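Local coordinates for 402AA LONG hypothetical molybdopterin biosynthesis MOEA protein (Pyrococcus horikoshii, PDB 1UZ5), which probably catalyses the magnesium-dependent insertion of molybdate into adenylyl-molybdopterin, releasing AMP and yielding Mo-molybdopterin for molybdenum cofactor synthesis, at residues 60-65 / 108-113; 52-57 / 112-117. One frame throughout, in Å; residues are numbered along the deposited sequence.

Interaction 1 (60-65 / 108-113); sequences AVRAED and PGNADA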
loop_
_atom_site.group_PDB
_atom_site.type_symbol
_atom_site.label_atom_id
_atom_site.label_comp_id
_atom_site.label_asym_id
_atom_site.label_seq_id
_atom_site.Cartn_x
_atom_site.Cartn_y
_atom_site.Cartn_z
ATOM N N ALA A 60 -23.735 -34.713 16.201
ATOM C CA ALA A 60 -23.737 -33.638 17.174
ATOM C C ALA A 60 -24.385 -34.217 18.416
ATOM O O ALA A 60 -25.444 -34.840 18.332
ATOM C CB ALA A 60 -24.562 -32.458 16.662
ATOM N N VAL A 61 -23.757 -34.000 19.564
ATOM C CA VAL A 61 -24.278 -34.521 20.822
ATOM C C VAL A 61 -24.069 -33.532 21.954
ATOM O O VAL A 61 -23.376 -32.532 21.802
ATOM C CB VAL A 61 -23.542 -35.818 21.248
ATOM C CG1 VAL A 61 -23.583 -36.847 20.134
ATOM C CG2 VAL A 61 -22.088 -35.489 21.625
ATOM N N ARG A 62 -24.699 -33.820 23.084
ATOM C CA ARG A 62 -24.513 -33.027 24.290
ATOM C C ARG A 62 -23.408 -33.870 24.936
ATOM O O ARG A 62 -23.649 -35.012 25.319
ATOM C CB ARG A 62 -25.786 -33.049 25.134
ATOM C CG ARG A 62 -26.960 -32.395 24.442
ATOM C CD ARG A 62 -28.293 -32.747 25.081
ATOM N NE ARG A 62 -28.288 -32.575 26.527
ATOM C CZ ARG A 62 -29.299 -32.059 27.220
ATOM N NH1 ARG A 62 -30.402 -31.657 26.598
ATOM N NH2 ARG A 62 -29.208 -31.946 28.536
ATOM N N ALA A 63 -22.197 -33.333 25.015
ATOM C CA ALA A 63 -21.063 -34.085 25.565
ATOM C C ALA A 63 -21.356 -34.831 26.873
ATOM O O ALA A 63 -20.949 -35.982 27.045
ATOM C CB ALA A 63 -19.869 -33.160 25.746
ATOM N N GLU A 64 -22.064 -34.171 27.782
ATOM C CA GLU A 64 -22.419 -34.747 29.074
ATOM C C GLU A 64 -23.147 -36.090 28.975
ATOM O O GLU A 64 -23.005 -36.937 29.856
ATOM C CB GLU A 64 -23.292 -33.760 29.849
ATOM C CG GLU A 64 -24.607 -33.443 29.144
ATOM C CD GLU A 64 -25.250 -32.166 29.644
ATOM O OE1 GLU A 64 -25.584 -32.095 30.845
ATOM O OE2 GLU A 64 -25.417 -31.231 28.831
ATOM N N ASP A 65 -23.930 -36.285 27.914
ATOM C CA ASP A 65 -24.666 -37.537 27.746
ATOM C C ASP A 65 -23.749 -38.715 27.429
ATOM O O ASP A 65 -24.194 -39.864 27.395
ATOM C CB ASP A 65 -25.701 -37.420 26.621
ATOM C CG ASP A 65 -26.830 -36.465 26.950
ATOM O OD1 ASP A 65 -26.942 -36.035 28.118
ATOM O OD2 ASP A 65 -27.616 -36.151 26.028
ATOM N N PRO A 108 -27.017 -28.058 16.235
ATOM C CA PRO A 108 -28.384 -27.796 16.693
ATOM C C PRO A 108 -28.338 -27.359 18.162
ATOM O O PRO A 108 -27.293 -27.469 18.815
ATOM C CB PRO A 108 -29.075 -29.141 16.490
ATOM C CG PRO A 108 -27.971 -30.126 16.742
ATOM C CD PRO A 108 -26.769 -29.501 16.060
ATOM N N GLY A 109 -29.455 -26.856 18.673
ATOM C CA GLY A 109 -29.500 -26.403 20.055
ATOM C C GLY A 109 -29.026 -27.445 21.060
ATOM O O GLY A 109 -29.272 -28.639 20.888
ATOM N N ASN A 110 -28.340 -26.978 22.100
ATOM C CA ASN A 110 -27.797 -27.816 23.180
ATOM C C ASN A 110 -26.610 -28.698 22.810
ATOM O O ASN A 110 -25.972 -29.267 23.696
ATOM C CB ASN A 110 -28.887 -28.702 23.809
ATOM C CG ASN A 110 -30.000 -27.894 24.434
ATOM O OD1 ASN A 110 -29.767 -26.804 24.941
ATOM N ND2 ASN A 110 -31.216 -28.427 24.409
ATOM N N ALA A 111 -26.303 -28.835 21.525
ATOM C CA ALA A 111 -25.159 -29.664 21.150
ATOM C C ALA A 111 -23.874 -28.892 21.426
ATOM O O ALA A 111 -23.831 -27.678 21.242
ATOM C CB ALA A 111 -25.230 -30.047 19.674
ATOM N N ASP A 112 -22.828 -29.587 21.867
ATOM C CA ASP A 112 -21.558 -28.915 22.130
ATOM C C ASP A 112 -20.363 -29.728 21.658
ATOM O O ASP A 112 -19.216 -29.378 21.925
ATOM C CB ASP A 112 -21.414 -28.574 23.617
ATOM C CG ASP A 112 -21.465 -29.802 24.515
ATOM O OD1 ASP A 112 -21.451 -30.933 23.993
ATOM O OD2 ASP A 112 -21.510 -29.624 25.750
ATOM N N ALA A 113 -20.638 -30.819 20.953
ATOM C CA ALA A 113 -19.583 -31.658 20.412
ATOM C C ALA A 113 -20.099 -32.448 19.224
ATOM O O ALA A 113 -21.301 -32.673 19.091
ATOM C CB ALA A 113 -19.056 -32.617 21.482
HETATM O O HOH W 1 -21.952 -31.230 27.813
HETATM O O HOH W 2 -25.369 -29.045 26.385
#

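Interaction 2 (52-57 / 112-117); sequences DRATVD and DAVIQF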
loop_
_atom_site.group_PDB
_atom_site.type_symbol
_atom_site.label_atom_id
_atom_site.label_comp_id
_atom_site.label_asym_id
_atom_site.label_seq_id
_atom_site.Cartn_x
_atom_site.Cartn_y
_atom_site.Cartn_z
ATOM N N ASP A 52 -21.286 -21.900 15.782
ATOM C CA ASP A 52 -20.475 -23.084 16.075
ATOM C C ASP A 52 -20.662 -24.031 14.901
ATOM O O ASP A 52 -21.789 -24.372 14.555
ATOM C CB ASP A 52 -20.957 -23.775 17.359
ATOM C CG ASP A 52 -20.783 -22.910 18.590
ATOM O OD1 ASP A 52 -21.455 -23.188 19.605
ATOM O OD2 ASP A 52 -19.976 -21.958 18.550
ATOM N N ARG A 53 -19.573 -24.454 14.272
ATOM C CA ARG A 53 -19.716 -25.359 13.148
ATOM C C ARG A 53 -18.950 -26.659 13.319
ATOM O O ARG A 53 -17.895 -26.700 13.953
ATOM C CB ARG A 53 -19.320 -24.647 11.838
ATOM C CG ARG A 53 -17.876 -24.243 11.698
ATOM C CD ARG A 53 -17.671 -23.264 10.519
ATOM N NE ARG A 53 -18.374 -23.650 9.291
ATOM C CZ ARG A 53 -18.178 -23.087 8.097
ATOM N NH1 ARG A 53 -17.293 -22.108 7.949
ATOM N NH2 ARG A 53 -18.870 -23.497 7.042
ATOM N N ALA A 54 -19.516 -27.733 12.779
ATOM C CA ALA A 54 -18.884 -29.039 12.855
ATOM C C ALA A 54 -17.622 -28.996 12.002
ATOM O O ALA A 54 -17.597 -28.340 10.959
ATOM C CB ALA A 54 -19.821 -30.107 12.327
ATOM N N THR A 55 -16.582 -29.690 12.446
ATOM C CA THR A 55 -15.327 -29.730 11.705
ATOM C C THR A 55 -15.154 -31.080 11.022
ATOM O O THR A 55 -14.179 -31.307 10.315
ATOM C CB THR A 55 -14.125 -29.477 12.630
ATOM O OG1 THR A 55 -14.087 -30.476 13.657
ATOM C CG2 THR A 55 -14.236 -28.101 13.273
ATOM N N VAL A 56 -16.111 -31.976 11.243
ATOM C CA VAL A 56 -16.081 -33.305 10.642
ATOM C C VAL A 56 -17.513 -33.791 10.438
ATOM O O VAL A 56 -18.441 -33.241 11.033
ATOM C CB VAL A 56 -15.369 -34.331 11.562
ATOM C CG1 VAL A 56 -13.952 -33.876 11.872
ATOM C CG2 VAL A 56 -16.158 -34.509 12.848
ATOM N N ASP A 57 -17.694 -34.803 9.590
ATOM C CA ASP A 57 -19.019 -35.375 9.381
ATOM C C ASP A 57 -19.218 -36.315 10.564
ATOM O O ASP A 57 -18.314 -37.066 10.915
ATOM C CB ASP A 57 -19.094 -36.213 8.099
ATOM C CG ASP A 57 -18.970 -35.386 6.833
ATOM O OD1 ASP A 57 -19.393 -34.211 6.827
ATOM O OD2 ASP A 57 -18.464 -35.932 5.832
ATOM N N ASP A 112 -22.828 -29.587 21.867
ATOM C CA ASP A 112 -21.558 -28.915 22.130
ATOM C C ASP A 112 -20.363 -29.728 21.658
ATOM O O ASP A 112 -19.216 -29.378 21.925
ATOM C CB ASP A 112 -21.414 -28.574 23.617
ATOM C CG ASP A 112 -21.465 -29.802 24.515
ATOM O OD1 ASP A 112 -21.451 -30.933 23.993
ATOM O OD2 ASP A 112 -21.510 -29.624 25.750
ATOM N N ALA A 113 -20.638 -30.819 20.953
ATOM C CA ALA A 113 -19.583 -31.658 20.412
ATOM C C ALA A 113 -20.099 -32.448 19.224
ATOM O O ALA A 113 -21.301 -32.673 19.091
ATOM C CB ALA A 113 -19.056 -32.617 21.482
ATOM N N VAL A 114 -19.178 -32.851 18.355
ATOM C CA VAL A 114 -19.519 -33.665 17.203
ATOM C C VAL A 114 -18.576 -34.859 17.203
ATOM O O VAL A 114 -17.356 -34.699 17.221
ATOM C CB VAL A 114 -19.347 -32.909 15.861
ATOM C CG1 VAL A 114 -19.706 -33.846 14.705
ATOM C CG2 VAL A 114 -20.246 -31.674 15.828
ATOM N N ILE A 115 -19.140 -36.058 17.192
ATOM C CA ILE A 115 -18.328 -37.271 17.184
ATOM C C ILE A 115 -18.230 -37.767 15.748
ATOM O O ILE A 115 -19.250 -38.008 15.106
ATOM C CB ILE A 115 -18.966 -38.366 18.062
ATOM C CG1 ILE A 115 -19.137 -37.839 19.493
ATOM C CG2 ILE A 115 -18.102 -39.621 18.038
ATOM C CD1 ILE A 115 -19.801 -38.826 20.460
ATOM N N GLN A 116 -17.005 -37.894 15.243
ATOM C CA GLN A 116 -16.770 -38.350 13.876
ATOM C C GLN A 116 -17.639 -39.541 13.529
ATOM O O GLN A 116 -17.903 -40.397 14.368
ATOM C CB GLN A 116 -15.311 -38.748 13.671
ATOM C CG GLN A 116 -14.307 -37.644 13.880
ATOM C CD GLN A 116 -12.887 -38.136 13.686
ATOM O OE1 GLN A 116 -12.501 -38.527 12.586
ATOM N NE2 GLN A 116 -12.104 -38.134 14.761
ATOM N N PHE A 117 -18.062 -39.586 12.273
ATOM C CA PHE A 117 -18.914 -40.650 11.771
ATOM C C PHE A 117 -18.345 -42.036 12.088
ATOM O O PHE A 117 -19.061 -42.924 12.544
ATOM C CB PHE A 117 -19.067 -40.488 10.255
ATOM C CG PHE A 117 -20.118 -41.374 9.649
ATOM C CD1 PHE A 117 -21.464 -41.183 9.949
ATOM C CD2 PHE A 117 -19.764 -42.400 8.782
ATOM C CE1 PHE A 117 -22.446 -42.003 9.393
ATOM C CE2 PHE A 117 -20.739 -43.228 8.221
ATOM C CZ PHE A 117 -22.082 -43.027 8.529
#

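Interaction 1 (60-65 / 108-113)
Val61 pairs with Ala113 through the backbone: Val61 N gives a nearly straight bond of 2.8 Å to Ala113 O. Val61 O takes the N-H of Asp112 at 3.0 Å and a weak, bent one from Ala113. Two consecutive residues thus face one, the classic beta bulge, at the start of 113-116, the outermost strand on this side of the mixed sheet, antiparallel to strand 58-61. Two CA-H...O contacts back up these bonds, from Ala60 CA to Ala113 O and from Ala111 CA to Val61 O.

The bulge residue Asp112 also bonds by its side chain. With CG between the backbone N and the carbonyl carbon (chi1 60°), the carboxylate reaches the start of the 3-10 turn at 63-65, where OD1, through its syn lone pair, accepts Ala63 N at 2.7 Å. A water accepting from Glu64 N donates to Asp112 OD2, so its two oxygens serve successive amides of the turn, OD1 directly and OD2 through the water. A second water donates to Asn110 O and Glu64 OE2. The side chains of Arg62 and Asn110 run side by side, guanidinium and amide planes 65° apart; they do not bond to each other, and Arg62 NH1 and Asn110 ND2 both donate to Leu93 O.

Apolar contacts flank the type II turn 108-111: Ala60 CB meets Pro108 CD at 3.7 Å and Ala111 CB at 3.9 Å, at its two ends.

Interaction 2 (52-57 / 112-117)
Val114 turns its two methyl groups to different partners on 52-57. CG1 lies anti to the backbone N (chi1 179°) and meets Val56 CG2 at 4.1 Å; CG2, anti to the carbonyl carbon, meets Ala54 CB at 3.9 Å. The forked side chain thereby spans two residues of the opposite segment, while Ile101 and Leu107 also pack on it. An alanine here would probably leave a gap between this strand and the methyls of Ala54 and Val56 and deprive both of their methyl contacts with it.

Val56 points at strand 113-116 and comes across Gln116 obliquely, its CG2 resting 3.8 Å from Gln116 CG. The meeting is with the aliphatic root of the glutamine, since the amide lies further along a chain extended beyond CG.

Beyond this pair the backbones come together. Phe117 N donates to Asp57 O at 2.9 Å, a bent bond (N-H...O angle 143°), and Phe117 CB lies 3.6 Å from the same oxygen. Gln116 CA adds a CA-H...O contact to it. The ends of Phe117 and Asp57 lead away from the contact: the Phe117 side chain touches Tyr100, and Asp57 OD1 accepts Thr103 N.

No beta bridge links the two segments; joined by valine and alanine methyls, the CG of Gln116 and one hydrogen bond, 52-57 is the irregular lead-in to strand 58-61, laid over a face of the edge strand, in the beta-rich N-terminal region of this MoeA-family protein.

Interactions 1 and 2 have centres about 10 Å apart and share Asp112 and Ala113, the residues through which the loop after strand 97-101 becomes edge strand 113-116. Along the chain 52-57 comes first, 60-65 next, and 108-117 returns to meet both. Strands 53-54 and 58-61 are consecutive, but only the latter joins the six-stranded mixed sheet, where it neighbours 113-116; strand 53-54 pairs instead with 139-140. The contacts touch directly, Val61 CG2 packing 4.2 Å from Ile115 CD1 and Ala60 CA equally near Val114 CG2. One edge strand is therefore held by in-sheet pairing and by packing on its face, far from the chain's centre, within the MoeA N-terminal region.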